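Local coordinates for phosphate-binding protein (Xanthomonas axonopodis pv. citri, PDB 5UB3), which probably serves as a periplasmic receptor of the phosphonate-binding type, working with a partner diguanylate cyclase, and has been seen with chloride bound, at residues L96-R101 / A169-H174; T115-N120 / H174-G179; G162-V167 / E189-P194; H106-L111 / L132-N137. One frame throughout, in Å; residues are numbered along the deposited sequence. Where two conformers were deposited one is given.

Interaction 1: L96-R101 / A169-H174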
loop_
_atom_site.group_PDB
_atom_site.type_symbol
_atom_site.label_atom_id
_atom_site.label_comp_id
_atom_site.label_asym_id
_atom_site.label_seq_id
_atom_site.Cartn_x
_atom_site.Cartn_y
_atom_site.Cartn_z
ATOM N N LEU A 96 -6.542 1.321 11.115
ATOM C CA LEU A 96 -7.588 1.517 12.086
ATOM C C LEU A 96 -8.913 1.010 11.565
ATOM O O LEU A 96 -9.203 1.031 10.350
ATOM C CB LEU A 96 -7.645 2.955 12.544
ATOM C CG LEU A 96 -7.646 4.117 11.581
ATOM C CD1 LEU A 96 -9.021 4.129 10.966
ATOM C CD2 LEU A 96 -7.326 5.476 12.237
ATOM N N PHE A 97 -9.691 0.478 12.477
ATOM C CA PHE A 97 -11.034 0.032 12.141
ATOM C C PHE A 97 -11.929 1.076 12.719
ATOM O O PHE A 97 -11.753 1.473 13.859
ATOM C CB PHE A 97 -11.338 -1.296 12.779
ATOM C CG PHE A 97 -10.588 -2.463 12.180
ATOM C CD1 PHE A 97 -9.258 -2.656 12.467
ATOM C CD2 PHE A 97 -11.233 -3.378 11.384
ATOM C CE1 PHE A 97 -8.577 -3.735 11.948
ATOM C CE2 PHE A 97 -10.567 -4.453 10.844
ATOM C CZ PHE A 97 -9.233 -4.651 11.155
ATOM N N PHE A 98 -12.931 1.504 11.972
ATOM C CA PHE A 98 -13.815 2.497 12.486
ATOM C C PHE A 98 -15.265 2.165 12.171
ATOM O O PHE A 98 -15.558 1.451 11.214
ATOM C CB PHE A 98 -13.442 3.865 11.933
ATOM C CG PHE A 98 -13.646 3.983 10.476
ATOM C CD1 PHE A 98 -12.626 3.617 9.596
ATOM C CD2 PHE A 98 -14.879 4.426 9.954
ATOM C CE1 PHE A 98 -12.821 3.686 8.230
ATOM C CE2 PHE A 98 -15.073 4.509 8.606
ATOM C CZ PHE A 98 -14.059 4.132 7.734
ATOM N N VAL A 99 -16.144 2.693 12.991
ATOM C CA VAL A 99 -17.592 2.577 12.809
ATOM C C VAL A 99 -18.313 3.885 12.987
ATOM O O VAL A 99 -17.750 4.858 13.499
ATOM C CB VAL A 99 -18.198 1.655 13.859
ATOM C CG1 VAL A 99 -17.554 0.279 13.764
ATOM C CG2 VAL A 99 -18.076 2.242 15.268
ATOM N N ARG A 100 -19.592 3.877 12.651
ATOM C CA ARG A 100 -20.437 4.985 13.095
ATOM C C ARG A 100 -20.488 5.053 14.612
ATOM O O ARG A 100 -20.469 4.043 15.309
ATOM C CB ARG A 100 -21.838 4.876 12.535
ATOM C CG ARG A 100 -21.862 5.158 11.042
ATOM C CD ARG A 100 -23.291 5.352 10.604
ATOM N NE ARG A 100 -23.936 6.390 11.417
ATOM C CZ ARG A 100 -24.028 7.689 11.113
ATOM N NH1 ARG A 100 -23.545 8.193 9.962
ATOM N NH2 ARG A 100 -24.674 8.494 11.974
ATOM N N ARG A 101 -20.499 6.266 15.137
ATOM C CA ARG A 101 -20.463 6.423 16.587
ATOM C C ARG A 101 -21.749 5.819 17.173
ATOM O O ARG A 101 -21.710 5.266 18.234
ATOM C CB ARG A 101 -20.187 7.890 16.975
ATOM C CG ARG A 101 -20.945 8.450 18.176
ATOM C CD ARG A 101 -20.241 9.637 18.858
ATOM N NE ARG A 101 -18.937 9.292 19.461
ATOM C CZ ARG A 101 -18.717 8.408 20.457
ATOM N NH1 ARG A 101 -19.700 7.699 21.023
ATOM N NH2 ARG A 101 -17.466 8.223 20.899
ATOM N N ALA A 169 -17.387 6.255 2.932
ATOM C CA ALA A 169 -18.764 6.525 2.496
ATOM C C ALA A 169 -19.762 5.434 2.784
ATOM O O ALA A 169 -20.872 5.709 3.226
ATOM C CB ALA A 169 -18.785 6.869 1.017
ATOM N N PHE A 170 -19.380 4.168 2.556
ATOM C CA PHE A 170 -20.291 3.040 2.834
ATOM C C PHE A 170 -20.585 2.896 4.288
ATOM O O PHE A 170 -21.674 2.534 4.648
ATOM C CB PHE A 170 -19.740 1.680 2.331
ATOM C CG PHE A 170 -20.012 1.425 0.889
ATOM C CD1 PHE A 170 -19.365 2.136 -0.079
ATOM C CD2 PHE A 170 -20.897 0.445 0.512
ATOM C CE1 PHE A 170 -19.621 1.900 -1.411
ATOM C CE2 PHE A 170 -21.150 0.190 -0.818
ATOM C CZ PHE A 170 -20.515 0.920 -1.777
ATOM N N VAL A 171 -19.599 3.125 5.131
ATOM C CA VAL A 171 -19.823 3.049 6.577
ATOM C C VAL A 171 -20.659 4.253 7.003
ATOM O O VAL A 171 -21.566 4.123 7.861
ATOM C CB VAL A 171 -18.530 2.960 7.393
ATOM C CG1 VAL A 171 -18.829 2.816 8.878
ATOM C CG2 VAL A 171 -17.772 1.759 6.938
ATOM N N HIS A 172 -20.405 5.407 6.371
ATOM C CA HIS A 172 -21.128 6.573 6.820
ATOM C C HIS A 172 -22.595 6.429 6.515
ATOM O O HIS A 172 -23.426 6.843 7.324
ATOM C CB HIS A 172 -20.609 7.846 6.239
ATOM C CG HIS A 172 -21.188 9.035 6.926
ATOM N ND1 HIS A 172 -22.140 9.836 6.343
ATOM C CD2 HIS A 172 -21.033 9.492 8.185
ATOM C CE1 HIS A 172 -22.506 10.773 7.192
ATOM N NE2 HIS A 172 -21.859 10.580 8.323
ATOM N N LYS A 173 -22.885 5.793 5.366
ATOM C CA LYS A 173 -24.216 5.725 4.843
ATOM C C LYS A 173 -24.964 4.503 5.340
ATOM O O LYS A 173 -26.041 4.237 4.807
ATOM C CB LYS A 173 -24.201 5.841 3.313
ATOM C CG LYS A 173 -23.663 7.192 2.877
ATOM C CD LYS A 173 -23.578 7.316 1.386
ATOM C CE LYS A 173 -22.560 8.362 0.920
ATOM N NZ LYS A 173 -23.080 9.679 1.320
ATOM N N HIS A 174 -24.471 3.828 6.399
ATOM C CA HIS A 174 -25.092 2.640 6.998
ATOM C C HIS A 174 -25.157 1.437 6.027
ATOM O O HIS A 174 -25.989 0.562 6.183
ATOM C CB HIS A 174 -26.506 2.927 7.565
ATOM C CG HIS A 174 -26.517 3.834 8.747
ATOM N ND1 HIS A 174 -26.633 5.208 8.634
ATOM C CD2 HIS A 174 -26.457 3.567 10.072
ATOM C CE1 HIS A 174 -26.631 5.746 9.839
ATOM N NE2 HIS A 174 -26.510 4.772 10.729
#
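V171 and R100 carry the two halves of this contact, one apolar and buried, the other polar and near the surface. On the buried side V171, toward the end of helix 164-172, points at strand 92-100. F98 brings CE2 to within 4.0 Å of V171 CB, and V171 CG1, anti to the backbone N (chi1 -177°), lies 4.1 Å from V99 CA. A short branched residue suits the place, since its two methyls pack against the strand without a long chain to place; W186 and F200 pack on the same phenylalanine ring.

The closest packing is at R100, whose CG lies 3.4 Å from V171 O. Its NH1 donates to the backbone O of H172 at 3.0 Å, meeting a lone pair in the carbonyl plane, though the N-H is bent (139°). The same NH1 hangs above one face of the H172 ring, toward the rim. On the solvent side is H174, C-prime residue of the Schellman motif that ends the helix. Its CG is anti to the carbonyl carbon (chi1 -67°), and R100 CD sits over one ring face, offset toward the rim, in a CH-pi contact.

A cation bound to a carbonyl at the negative end of a helix dipole should be favoured electrostatically. D102, salt-bridged to R100 NE, and D199, bonded to H172 NE2, offset the arginine charge, so no net shift in either imidazole can be inferred.

Interaction 2: T115-N120 / H174-G179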
loop_
_atom_site.group_PDB
_atom_site.type_symbol
_atom_site.label_atom_id
_atom_site.label_comp_id
_atom_site.label_asym_id
_atom_site.label_seq_id
_atom_site.Cartn_x
_atom_site.Cartn_y
_atom_site.Cartn_z
ATOM N N THR A 115 -20.412 -6.391 9.008
ATOM C CA THR A 115 -19.769 -6.298 7.732
ATOM C C THR A 115 -18.631 -5.257 7.794
ATOM O O THR A 115 -18.676 -4.271 8.504
ATOM C CB THR A 115 -20.799 -5.967 6.625
ATOM O OG1 THR A 115 -21.399 -4.731 6.939
ATOM C CG2 THR A 115 -21.854 -6.992 6.565
ATOM N N LEU A 116 -17.616 -5.535 7.019
ATOM C CA LEU A 116 -16.428 -4.716 6.952
ATOM C C LEU A 116 -16.172 -4.310 5.498
ATOM O O LEU A 116 -16.126 -5.155 4.661
ATOM C CB LEU A 116 -15.273 -5.566 7.433
ATOM C CG LEU A 116 -13.862 -5.029 7.301
ATOM C CD1 LEU A 116 -13.590 -3.844 8.214
ATOM C CD2 LEU A 116 -12.922 -6.148 7.679
ATOM N N ALA A 117 -15.914 -3.029 5.263
ATOM C CA ALA A 117 -15.519 -2.473 3.998
ATOM C C ALA A 117 -14.016 -2.499 3.868
ATOM O O ALA A 117 -13.332 -1.868 4.658
ATOM C CB ALA A 117 -15.987 -1.002 3.896
ATOM N N LEU A 118 -13.532 -3.192 2.858
ATOM C CA LEU A 118 -12.128 -3.217 2.508
ATOM C C LEU A 118 -11.918 -2.660 1.136
ATOM O O LEU A 118 -12.859 -2.404 0.391
ATOM C CB LEU A 118 -11.673 -4.645 2.555
ATOM C CG LEU A 118 -11.835 -5.235 3.959
ATOM C CD1 LEU A 118 -11.294 -6.664 3.989
ATOM C CD2 LEU A 118 -11.073 -4.408 4.955
ATOM N N GLN A 119 -10.664 -2.507 0.766
ATOM C CA GLN A 119 -10.370 -1.850 -0.461
ATOM C C GLN A 119 -10.214 -2.724 -1.697
ATOM O O GLN A 119 -11.130 -2.784 -2.514
ATOM C CB GLN A 119 -9.208 -0.939 -0.238
ATOM C CG GLN A 119 -9.657 0.287 0.526
ATOM C CD GLN A 119 -8.506 1.105 1.038
ATOM O OE1 GLN A 119 -7.599 1.512 0.279
ATOM N NE2 GLN A 119 -8.528 1.375 2.335
ATOM N N ASN A 120 -9.049 -3.279 -1.912
ATOM C CA ASN A 120 -8.807 -4.247 -2.969
ATOM C C ASN A 120 -7.682 -5.089 -2.426
ATOM O O ASN A 120 -7.067 -4.692 -1.441
ATOM C CB ASN A 120 -8.330 -3.624 -4.294
ATOM C CG ASN A 120 -7.109 -2.742 -4.115
ATOM O OD1 ASN A 120 -6.006 -3.175 -3.695
ATOM N ND2 ASN A 120 -7.311 -1.472 -4.376
ATOM N N HIS A 174 -24.471 3.828 6.399
ATOM C CA HIS A 174 -25.092 2.640 6.998
ATOM C C HIS A 174 -25.157 1.437 6.027
ATOM O O HIS A 174 -25.989 0.562 6.183
ATOM C CB HIS A 174 -26.506 2.927 7.565
ATOM C CG HIS A 174 -26.517 3.834 8.747
ATOM N ND1 HIS A 174 -26.633 5.208 8.634
ATOM C CD2 HIS A 174 -26.457 3.567 10.072
ATOM C CE1 HIS A 174 -26.631 5.746 9.839
ATOM N NE2 HIS A 174 -26.510 4.772 10.729
ATOM N N LEU A 175 -24.292 1.386 5.026
ATOM C CA LEU A 175 -24.336 0.252 4.105
ATOM C C LEU A 175 -23.502 -0.860 4.663
ATOM O O LEU A 175 -23.818 -1.984 4.439
ATOM C CB LEU A 175 -23.820 0.648 2.758
ATOM C CG LEU A 175 -24.688 1.744 2.139
ATOM C CD1 LEU A 175 -23.924 2.405 1.004
ATOM C CD2 LEU A 175 -26.034 1.214 1.659
ATOM N N ILE A 176 -22.472 -0.526 5.431
ATOM C CA ILE A 176 -21.475 -1.473 5.937
ATOM C C ILE A 176 -21.144 -1.025 7.356
ATOM O O ILE A 176 -21.123 0.167 7.608
ATOM C CB ILE A 176 -20.237 -1.465 5.014
ATOM C CG1 ILE A 176 -20.638 -1.903 3.597
ATOM C CG2 ILE A 176 -19.151 -2.416 5.526
ATOM C CD1 ILE A 176 -19.489 -1.949 2.583
ATOM N N ASP A 177 -20.952 -1.963 8.277
ATOM C CA ASP A 177 -20.819 -1.640 9.660
ATOM C C ASP A 177 -19.436 -1.054 10.003
ATOM O O ASP A 177 -19.324 -0.154 10.836
ATOM C CB ASP A 177 -21.039 -2.880 10.510
ATOM C CG ASP A 177 -22.399 -3.544 10.254
ATOM O OD1 ASP A 177 -23.399 -2.855 10.311
ATOM O OD2 ASP A 177 -22.442 -4.757 9.992
ATOM N N VAL A 178 -18.406 -1.591 9.386
ATOM C CA VAL A 178 -17.029 -1.259 9.798
ATOM C C VAL A 178 -16.183 -0.927 8.609
ATOM O O VAL A 178 -16.346 -1.489 7.516
ATOM C CB VAL A 178 -16.373 -2.386 10.627
ATOM C CG1 VAL A 178 -15.031 -1.956 11.167
ATOM C CG2 VAL A 178 -17.255 -2.937 11.740
ATOM N N GLY A 179 -15.249 0.019 8.802
ATOM C CA GLY A 179 -14.340 0.365 7.763
ATOM C C GLY A 179 -12.909 0.193 8.217
ATOM O O GLY A 179 -12.663 0.259 9.408
#
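T115 and D177 grip each other through two reciprocal bonds where the parallel strands 115-118 and 178-182 begin to pair. T115 N donates to D177 OD2 at 2.8 Å, meeting the carboxylate oxygen on its anti side, and D177 N donates back to T115 OG1 at 3.1 Å. With chi1 at 60°, OG1 lies between the backbone N and the carbonyl carbon, within reach of D177 N. Threonine and aspartate suit the spot, each lending a short polar side chain to the other's main chain just before the regular ladder starts.

The ladder follows with V178 N to T115 O and then A117 N to V178 O, 2.8 Å and nearly straight (170°). L116 CA adds a C-H contact to V178 O. On the face of L116 and V178, L116 CD1 meets V178 CG1 at 3.8 Å. On the face of A117, I176 CG2 reaches over the strand to 3.3 Å from A117 N, and stands 3.8 Å from A117 CB; the short alanine side chain lets the CG2 methyl lie close to the strand backbone.

Farther out, L116 bonds through its backbone to G157 and L159 of strand 156-160, so strand 115-118 is flanked by parallel neighbours. F97 lies against both L116 and V178, L134 of helix 124-136 backs L116, and F170 backs I176.

Chemically, the strands are held by main-chain bonds sealed between apolar faces, while the partly exposed end is closed by a carboxylate and a hydroxyl, consistent with their setting the register where the pairing starts.

Interaction 3: G162-V167 / E189-P194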
loop_
_atom_site.group_PDB
_atom_site.type_symbol
_atom_site.label_atom_id
_atom_site.label_comp_id
_atom_site.label_asym_id
_atom_site.label_seq_id
_atom_site.Cartn_x
_atom_site.Cartn_y
_atom_site.Cartn_z
ATOM N N GLY A 162 -13.393 -0.830 -3.233
ATOM C CA GLY A 162 -12.347 -0.167 -4.040
ATOM C C GLY A 162 -11.636 0.977 -3.314
ATOM O O GLY A 162 -10.560 0.807 -2.691
ATOM N N SER A 163 -12.244 2.145 -3.370
ATOM C CA SER A 163 -11.530 3.351 -3.032
ATOM C C SER A 163 -11.557 3.567 -1.522
ATOM O O SER A 163 -12.468 3.116 -0.799
ATOM C CB SER A 163 -12.139 4.550 -3.729
ATOM O OG SER A 163 -13.280 4.970 -3.032
ATOM N N LYS A 164 -10.586 4.309 -1.044
ATOM C CA LYS A 164 -10.603 4.668 0.386
ATOM C C LYS A 164 -11.871 5.487 0.772
ATOM O O LYS A 164 -12.484 5.303 1.869
ATOM C CB LYS A 164 -9.343 5.390 0.726
ATOM C CG LYS A 164 -8.087 4.555 0.589
ATOM C CD LYS A 164 -6.848 5.403 0.753
ATOM C CE LYS A 164 -5.657 4.536 0.494
ATOM N NZ LYS A 164 -4.438 5.238 0.913
ATOM N N LEU A 165 -12.273 6.383 -0.138
ATOM C CA LEU A 165 -13.427 7.240 0.109
ATOM C C LEU A 165 -14.654 6.387 0.202
ATOM O O LEU A 165 -15.526 6.630 1.025
ATOM C CB LEU A 165 -13.601 8.258 -1.029
ATOM C CG LEU A 165 -14.805 9.217 -0.921
ATOM C CD1 LEU A 165 -14.881 9.908 0.429
ATOM C CD2 LEU A 165 -14.753 10.256 -2.031
ATOM N N ASN A 166 -14.731 5.366 -0.650
ATOM C CA ASN A 166 -15.853 4.419 -0.553
ATOM C C ASN A 166 -15.926 3.681 0.789
ATOM O O ASN A 166 -16.991 3.500 1.348
ATOM C CB ASN A 166 -15.834 3.442 -1.723
ATOM C CG ASN A 166 -16.367 4.049 -3.029
ATOM O OD1 ASN A 166 -16.778 5.208 -3.099
ATOM N ND2 ASN A 166 -16.372 3.240 -4.051
ATOM N N VAL A 167 -14.794 3.274 1.332
ATOM C CA VAL A 167 -14.819 2.670 2.669
ATOM C C VAL A 167 -15.504 3.650 3.628
ATOM O O VAL A 167 -16.402 3.306 4.360
ATOM C CB VAL A 167 -13.406 2.380 3.150
ATOM C CG1 VAL A 167 -13.421 1.905 4.576
ATOM C CG2 VAL A 167 -12.756 1.321 2.276
ATOM N N GLU A 189 -8.269 14.380 4.255
ATOM C CA GLU A 189 -9.644 14.723 3.937
ATOM C C GLU A 189 -10.197 14.254 2.569
ATOM O O GLU A 189 -11.406 14.226 2.418
ATOM C CB GLU A 189 -9.860 16.214 4.136
ATOM C CG GLU A 189 -9.526 16.660 5.572
ATOM C CD GLU A 189 -9.868 18.104 5.822
ATOM O OE1 GLU A 189 -10.553 18.662 4.952
ATOM O OE2 GLU A 189 -9.445 18.643 6.860
ATOM N N ARG A 190 -9.361 13.889 1.589
ATOM C CA ARG A 190 -9.887 13.293 0.341
ATOM C C ARG A 190 -10.399 11.878 0.583
ATOM O O ARG A 190 -11.340 11.433 -0.065
ATOM C CB ARG A 190 -8.840 13.235 -0.763
ATOM C CG ARG A 190 -8.633 14.564 -1.505
ATOM C CD ARG A 190 -7.278 14.569 -2.196
ATOM N NE ARG A 190 -6.264 14.110 -1.239
ATOM C CZ ARG A 190 -5.122 13.491 -1.529
ATOM N NH1 ARG A 190 -4.749 13.252 -2.783
ATOM N NH2 ARG A 190 -4.331 13.120 -0.532
ATOM N N HIS A 191 -9.770 11.182 1.526
ATOM C CA HIS A 191 -10.139 9.812 1.886
ATOM C C HIS A 191 -11.163 9.758 3.013
ATOM O O HIS A 191 -12.038 8.925 2.989
ATOM C CB HIS A 191 -8.872 9.025 2.276
ATOM C CG HIS A 191 -7.843 8.998 1.186
ATOM N ND1 HIS A 191 -6.499 9.191 1.414
ATOM C CD2 HIS A 191 -7.982 8.856 -0.149
ATOM C CE1 HIS A 191 -5.846 9.111 0.271
ATOM N NE2 HIS A 191 -6.724 8.918 -0.693
ATOM N N MET A 192 -11.035 10.637 4.004
ATOM C CA MET A 192 -11.940 10.661 5.150
ATOM C C MET A 192 -12.496 12.081 5.320
ATOM O O MET A 192 -12.000 12.829 6.163
ATOM C CB MET A 192 -11.208 10.181 6.393
ATOM C CG MET A 192 -11.936 10.374 7.718
ATOM S SD MET A 192 -13.410 9.357 7.988
ATOM C CE MET A 192 -12.715 7.756 7.587
ATOM N N PRO A 193 -13.537 12.444 4.528
ATOM C CA PRO A 193 -14.188 13.771 4.611
ATOM C C PRO A 193 -14.626 14.089 6.020
ATOM O O PRO A 193 -15.182 13.247 6.713
ATOM C CB PRO A 193 -15.413 13.677 3.686
ATOM C CG PRO A 193 -15.234 12.452 2.894
ATOM C CD PRO A 193 -14.294 11.548 3.633
ATOM N N PRO A 194 -14.294 15.297 6.480
ATOM C CA PRO A 194 -14.733 15.734 7.794
ATOM C C PRO A 194 -16.220 15.458 8.079
ATOM O O PRO A 194 -16.529 14.948 9.147
ATOM C CB PRO A 194 -14.414 17.227 7.769
ATOM C CG PRO A 194 -13.177 17.274 6.938
ATOM C CD PRO A 194 -13.347 16.240 5.862
#
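K164 lays its aliphatic chain over the imidazole of H191, with CD 3.6 Å from the ring centroid and only 4° off the ring normal, a CH-pi contact centred on the face. The lysine torsions explain the fit. Chi1 (-65°) sets CG anti to the carbonyl carbon, and chi2 (172°) carries CD on over the ring centre; CB, fixed by the backbone, is 3.8 Å from H191 CD2. The charged end passes on beyond the ring, where NZ forms a salt bridge with D185. A lysine suits this role because its methylenes can pack while its amine pairs with D185. The NZ lies 4.5 Å from H191 ND1, but D185, which H191 also touches, would offset the effect of the lysine charge on the histidine.

L165, one residue on, has CG anti to its backbone N, and CD1 meets P193 CG at 3.6 Å, crossing the proline ring obliquely. The backbone comes close here as well, L165 CA standing 3.6 Å from H191 O, a buried carbonyl that has no polar partner in the model. S163 is the N-cap of the helix: its OG accepts from N166 N at 2.8 Å, fixing the first turn from which K164 and L165 project.

Helix 164-172 thus presents its first turn to the loop that joins helix 183-186 to helix 194-197, with P193 as N-cap of the latter. K164 also touches Q119 and L181, while the M192 side chain packs on W186, L181 and F98 of strand 92-100.

Interaction 4: H106-L111 / L132-N137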
loop_
_atom_site.group_PDB
_atom_site.type_symbol
_atom_site.label_atom_id
_atom_site.label_comp_id
_atom_site.label_asym_id
_atom_site.label_seq_id
_atom_site.Cartn_x
_atom_site.Cartn_y
_atom_site.Cartn_z
ATOM N N HIS A 106 -17.935 -1.843 19.663
ATOM C CA HIS A 106 -16.885 -1.157 20.411
ATOM C C HIS A 106 -15.496 -1.756 20.324
ATOM O O HIS A 106 -14.562 -1.138 20.776
ATOM C CB HIS A 106 -17.302 -0.994 21.872
ATOM C CG HIS A 106 -18.396 -0.003 22.013
ATOM N ND1 HIS A 106 -19.723 -0.342 21.815
ATOM C CD2 HIS A 106 -18.362 1.339 22.180
ATOM C CE1 HIS A 106 -20.467 0.741 21.929
ATOM N NE2 HIS A 106 -19.664 1.776 22.132
ATOM N N SER A 107 -15.354 -2.923 19.709
ATOM C CA SER A 107 -14.075 -3.573 19.703
ATOM C C SER A 107 -14.012 -4.393 18.451
ATOM O O SER A 107 -15.033 -4.761 17.895
ATOM C CB SER A 107 -13.943 -4.526 20.911
ATOM O OG SER A 107 -14.863 -5.580 20.776
ATOM N N LEU A 108 -12.816 -4.798 18.097
ATOM C CA LEU A 108 -12.654 -5.753 16.988
ATOM C C LEU A 108 -13.476 -7.042 17.089
ATOM O O LEU A 108 -14.058 -7.523 16.061
ATOM C CB LEU A 108 -11.164 -6.108 16.813
ATOM C CG LEU A 108 -10.883 -6.761 15.459
ATOM C CD1 LEU A 108 -10.919 -5.776 14.291
ATOM C CD2 LEU A 108 -9.557 -7.495 15.628
ATOM N N SER A 109 -13.488 -7.643 18.283
ATOM C CA SER A 109 -14.234 -8.904 18.521
ATOM C C SER A 109 -15.688 -8.771 18.147
ATOM O O SER A 109 -16.278 -9.677 17.579
ATOM C CB SER A 109 -14.133 -9.310 20.009
ATOM O OG SER A 109 -12.747 -9.418 20.441
ATOM N N GLN A 110 -16.264 -7.609 18.397
ATOM C CA GLN A 110 -17.684 -7.343 18.002
ATOM C C GLN A 110 -17.932 -7.134 16.519
ATOM O O GLN A 110 -19.082 -6.860 16.111
ATOM C CB GLN A 110 -18.216 -6.150 18.779
ATOM C CG GLN A 110 -18.259 -6.425 20.274
ATOM C CD GLN A 110 -18.564 -5.177 21.090
ATOM O OE1 GLN A 110 -18.883 -4.137 20.555
ATOM N NE2 GLN A 110 -18.482 -5.301 22.408
ATOM N N LEU A 111 -16.892 -7.291 15.687
ATOM C CA LEU A 111 -17.116 -7.420 14.248
ATOM C C LEU A 111 -17.935 -8.660 13.852
ATOM O O LEU A 111 -18.542 -8.668 12.768
ATOM C CB LEU A 111 -15.812 -7.502 13.461
ATOM C CG LEU A 111 -15.431 -6.255 12.732
ATOM C CD1 LEU A 111 -15.061 -5.181 13.768
ATOM C CD2 LEU A 111 -14.254 -6.606 11.844
ATOM N N LEU A 132 -5.283 -9.606 8.237
ATOM C CA LEU A 132 -4.333 -10.250 9.130
ATOM C C LEU A 132 -4.831 -10.120 10.552
ATOM O O LEU A 132 -4.776 -11.080 11.295
ATOM C CB LEU A 132 -2.929 -9.616 9.009
ATOM C CG LEU A 132 -1.883 -10.194 9.901
ATOM C CD1 LEU A 132 -1.776 -11.690 9.639
ATOM C CD2 LEU A 132 -0.579 -9.461 9.620
ATOM N N GLU A 133 -5.283 -8.923 10.908
ATOM C CA GLU A 133 -5.746 -8.674 12.251
ATOM C C GLU A 133 -6.884 -9.602 12.623
ATOM O O GLU A 133 -6.951 -10.092 13.745
ATOM C CB GLU A 133 -6.131 -7.230 12.456
ATOM C CG GLU A 133 -6.084 -6.805 13.917
ATOM C CD GLU A 133 -4.674 -6.517 14.445
ATOM O OE1 GLU A 133 -3.658 -6.880 13.787
ATOM O OE2 GLU A 133 -4.645 -5.916 15.528
ATOM N N LEU A 134 -7.774 -9.844 11.689
ATOM C CA LEU A 134 -8.900 -10.673 11.969
ATOM C C LEU A 134 -8.424 -12.100 12.150
ATOM O O LEU A 134 -8.888 -12.800 13.047
ATOM C CB LEU A 134 -9.965 -10.549 10.875
ATOM C CG LEU A 134 -10.648 -9.189 10.767
ATOM C CD1 LEU A 134 -11.643 -9.290 9.621
ATOM C CD2 LEU A 134 -11.294 -8.700 12.019
ATOM N N LEU A 135 -7.487 -12.528 11.322
ATOM C CA LEU A 135 -6.957 -13.856 11.477
ATOM C C LEU A 135 -6.350 -14.097 12.862
ATOM O O LEU A 135 -6.649 -15.113 13.509
ATOM C CB LEU A 135 -5.942 -14.189 10.388
ATOM C CG LEU A 135 -6.469 -14.506 9.015
ATOM C CD1 LEU A 135 -5.260 -14.532 8.126
ATOM C CD2 LEU A 135 -7.205 -15.836 8.856
ATOM N N ARG A 136 -5.547 -13.153 13.308
ATOM C CA ARG A 136 -4.877 -13.274 14.607
ATOM C C ARG A 136 -5.871 -13.397 15.739
ATOM O O ARG A 136 -5.597 -14.089 16.699
ATOM C CB ARG A 136 -3.968 -12.060 14.887
ATOM C CG ARG A 136 -2.703 -12.068 14.048
ATOM C CD ARG A 136 -2.182 -10.659 13.925
ATOM N NE ARG A 136 -0.821 -10.649 13.424
ATOM C CZ ARG A 136 -0.058 -9.559 13.343
ATOM N NH1 ARG A 136 -0.512 -8.368 13.671
ATOM N NH2 ARG A 136 1.187 -9.667 12.928
ATOM N N ASN A 137 -7.027 -12.743 15.598
ATOM C CA ASN A 137 -8.065 -12.769 16.614
ATOM C C ASN A 137 -9.140 -13.829 16.403
ATOM O O ASN A 137 -10.131 -13.850 17.128
ATOM C CB ASN A 137 -8.652 -11.365 16.722
ATOM C CG ASN A 137 -7.679 -10.407 17.402
ATOM O OD1 ASN A 137 -7.625 -10.302 18.642
ATOM N ND2 ASN A 137 -6.866 -9.751 16.593
#
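L108 and L111 meet L134 in the apolar part of this contact, where the short 3-10 turn 109-111 and the residue before it face the end of helix 124-136. L134 CD2 is the shared point, 3.6 Å from L111 CD2 and 3.7 Å from L108 CD1. L111 comes at about a right angle to L134, L108 obliquely. The L108 chain has CG anti to the backbone N (chi1 -164°), and its other branch, CD2, rests 3.9 Å from E133 CG and 3.6 Å from N137 ND2. Leucine suits both positions, its forked end offering two methyls to pack; I139 and H204 also touch L108.

No hydrogen bond crosses between the two segments, but those within them shape the surfaces that meet. N137 ND2 donates to E133 O at 2.9 Å and almost straight (176°), while N137 N reaches the same oxygen from the opposite face of its plane. Asparagine thereby ties off the last helical turn with its own side chain.

Charged groups are kept to the far end of E133: OE2 is bonded to H204, and OE1 makes a long, weak salt bridge with R136.

The contact therefore rests on van der Waals packing of leucine methyls against one another, a methylene and an amide. N137 ND2 is satisfied by E133 O and E133 OE2 by H204, and E133 offers L108 a methylene while its carboxylate is occupied with other partners.

From the N terminus, strand 92-100 opens interaction 1, segment 106-111 opens interaction 4 and strand 115-118 opens interaction 2. Interaction 4 closes first, at helix 124-136, wholly within the longer excursion that interaction 1 spans. Interaction 3 opens at the start of helix 164-172, whose end closes interaction 1; interaction 2 then closes at H174-G179, sharing H174 with it, and interaction 3 closes last. Interaction 2 crosses all three others, and 1 crosses 3, while 4 and 3 follow in series, their centres about 22 Å apart. F97 bridges interactions 1 and 4, and V167 packs against F98 and G179, tying strands and helices into one region of the binding protein.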